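Local coordinates for protein SAS-6 (Leishmania major, PDB 4CKM) that probably builds the hub of the centriolar and basal-body cartwheel through its N-terminal head domain, the part present here, at residues Thr43-Ser48 with Tyr136-Val141. Numbering follows the deposited sequence.
Sequences TTVMVS and YELSFV
L138, the first residue of 136-141 to meet 43-48, sends its CD1 methyl against CG2 of V45 at 3.7 Å, the two side chains crossing at about a right angle. CG anti to its carbonyl carbon (chi1 -62°) carries the leucine branch to V45; separately, CB of L138 lies 4.2 Å from CG2 of V47. I129 of helix 117-130 also packs on L138, and A130 on V45, so that helix covers this apolar patch. The backbone of L138 is tied twice: a water bridges its N to M46 O, donating to the latter at 2.6 Å, and its O accepts the N-H of S48 (N to O 3.0 Å). S139 and S48 form a parallel bridge with both side chains on one face of the sheet, where a second water joins their OG atoms. S48 O also takes a CA-H...O contact from S139 and a 2.8 Å hydrogen bond from F140 N, nearly straight at 165°. CB of F140 lies 3.7 Å from CG1 of V47; the phenyl ring turns from 43-48 and meets F93 edge-to-face. Strands 39-50 and 136-142, the two ends of the SAS-6 head-domain sheet order, thus pair here, the short segments crossing at 53°. Two direct backbone bonds grip S48 and water spans M46 and L138, tying the strands at a single parallel bridge beside which V45, V47, L138 and F140 pack.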
loop_
_atom_site.group_PDB
_atom_site.type_symbol
_atom_site.label_atom_id
_atom_site.label_comp_id
_atom_site.label_asym_id
_atom_site.label_seq_id
_atom_site.Cartn_x
_atom_site.Cartn_y
_atom_site.Cartn_z
ATOM N N THR A 43 -13.128 -22.022 -1.347
ATOM C CA THR A 43 -13.132 -21.900 -2.791
ATOM C C THR A 43 -11.730 -21.997 -3.328
ATOM O O THR A 43 -10.785 -22.273 -2.573
ATOM C CB THR A 43 -13.826 -20.589 -3.241
ATOM O OG1 THR A 43 -14.066 -20.629 -4.643
ATOM C CG2 THR A 43 -13.005 -19.346 -2.930
ATOM N N THR A 44 -11.602 -21.812 -4.639
ATOM C CA THR A 44 -10.309 -21.867 -5.299
ATOM C C THR A 44 -10.069 -20.561 -5.999
ATOM O O THR A 44 -10.999 -19.933 -6.500
ATOM C CB THR A 44 -10.243 -23.051 -6.258
ATOM O OG1 THR A 44 -10.359 -24.240 -5.471
ATOM C CG2 THR A 44 -8.896 -23.107 -6.997
ATOM N N VAL A 45 -8.830 -20.092 -5.954
ATOM C CA VAL A 45 -8.495 -18.810 -6.565
ATOM C C VAL A 45 -7.136 -18.928 -7.185
ATOM O O VAL A 45 -6.304 -19.695 -6.706
ATOM C CB VAL A 45 -8.454 -17.647 -5.550
ATOM C CG1 VAL A 45 -9.843 -17.252 -5.148
ATOM C CG2 VAL A 45 -7.653 -18.036 -4.313
ATOM N N MET A 46 -6.917 -18.162 -8.247
ATOM C CA MET A 46 -5.598 -18.081 -8.856
ATOM C C MET A 46 -4.734 -17.130 -8.026
ATOM O O MET A 46 -5.157 -16.021 -7.687
ATOM C CB MET A 46 -5.700 -17.563 -10.295
ATOM C CG MET A 46 -6.439 -18.496 -11.229
ATOM S SD MET A 46 -5.548 -20.041 -11.351
ATOM C CE MET A 46 -6.767 -21.026 -12.215
ATOM N N VAL A 47 -3.507 -17.550 -7.753
ATOM C CA VAL A 47 -2.574 -16.752 -6.985
ATOM C C VAL A 47 -1.225 -16.767 -7.662
ATOM O O VAL A 47 -0.733 -17.818 -8.042
ATOM C CB VAL A 47 -2.460 -17.296 -5.542
ATOM C CG1 VAL A 47 -1.607 -16.379 -4.664
ATOM C CG2 VAL A 47 -3.852 -17.456 -4.923
ATOM N N SER A 48 -0.614 -15.596 -7.800
ATOM C CA SER A 48 0.813 -15.536 -8.137
ATOM C C SER A 48 1.630 -15.816 -6.875
ATOM O O SER A 48 1.605 -15.032 -5.928
ATOM C CB SER A 48 1.199 -14.181 -8.746
ATOM O OG SER A 48 2.601 -14.130 -8.976
ATOM N N TYR A 136 -9.352 -7.291 -9.231
ATOM C CA TYR A 136 -8.290 -7.459 -8.277
ATOM C C TYR A 136 -7.582 -8.754 -8.528
ATOM O O TYR A 136 -8.152 -9.657 -9.091
ATOM C CB TYR A 136 -8.839 -7.462 -6.834
ATOM C CG TYR A 136 -9.445 -6.145 -6.349
ATOM C CD1 TYR A 136 -9.303 -4.961 -7.068
ATOM C CD2 TYR A 136 -10.140 -6.082 -5.143
ATOM C CE1 TYR A 136 -9.851 -3.771 -6.611
ATOM C CE2 TYR A 136 -10.690 -4.899 -4.682
ATOM C CZ TYR A 136 -10.539 -3.747 -5.418
ATOM O OH TYR A 136 -11.078 -2.565 -4.968
ATOM N N GLU A 137 -6.349 -8.839 -8.053
ATOM C CA GLU A 137 -5.518 -10.042 -8.167
ATOM C C GLU A 137 -4.973 -10.432 -6.808
ATOM O O GLU A 137 -4.943 -9.611 -5.906
ATOM C CB GLU A 137 -4.288 -9.767 -9.035
ATOM C CG GLU A 137 -4.569 -9.533 -10.497
ATOM C CD GLU A 137 -3.307 -9.149 -11.280
ATOM O OE1 GLU A 137 -2.258 -8.805 -10.679
ATOM O OE2 GLU A 137 -3.377 -9.174 -12.516
ATOM N N LEU A 138 -4.476 -11.657 -6.702
ATOM C CA LEU A 138 -3.822 -12.135 -5.489
ATOM C C LEU A 138 -2.372 -12.544 -5.728
ATOM O O LEU A 138 -2.029 -13.183 -6.747
ATOM C CB LEU A 138 -4.551 -13.343 -4.923
ATOM C CG LEU A 138 -5.995 -13.101 -4.498
ATOM C CD1 LEU A 138 -6.679 -14.426 -4.185
ATOM C CD2 LEU A 138 -6.029 -12.175 -3.290
ATOM N N SER A 139 -1.544 -12.204 -4.753
ATOM C CA SER A 139 -0.141 -12.550 -4.738
ATOM C C SER A 139 0.157 -13.166 -3.382
ATOM O O SER A 139 -0.436 -12.759 -2.384
ATOM C CB SER A 139 0.693 -11.301 -4.930
ATOM O OG SER A 139 2.058 -11.646 -4.850
ATOM N N PHE A 140 1.020 -14.172 -3.347
ATOM C CA PHE A 140 1.463 -14.762 -2.092
ATOM C C PHE A 140 2.965 -14.932 -2.128
ATOM O O PHE A 140 3.480 -15.734 -2.891
ATOM C CB PHE A 140 0.788 -16.089 -1.825
ATOM C CG PHE A 140 0.986 -16.607 -0.426
ATOM C CD1 PHE A 140 0.493 -15.902 0.671
ATOM C CD2 PHE A 140 1.640 -17.791 -0.203
ATOM C CE1 PHE A 140 0.645 -16.378 1.960
ATOM C CE2 PHE A 140 1.817 -18.267 1.093
ATOM C CZ PHE A 140 1.317 -17.559 2.173
ATOM N N VAL A 141 3.664 -14.141 -1.317
ATOM C CA VAL A 141 5.118 -14.140 -1.299
ATOM C C VAL A 141 5.637 -14.795 -0.040
ATOM O O VAL A 141 5.376 -14.328 1.057
ATOM C CB VAL A 141 5.645 -12.712 -1.312
ATOM C CG1 VAL A 141 7.165 -12.725 -1.356
ATOM C CG2 VAL A 141 5.051 -11.932 -2.496
HETATM O O HOH W 1 -5.051 -13.651 -8.803
HETATM O O HOH W 2 3.814 -12.985 -6.818
#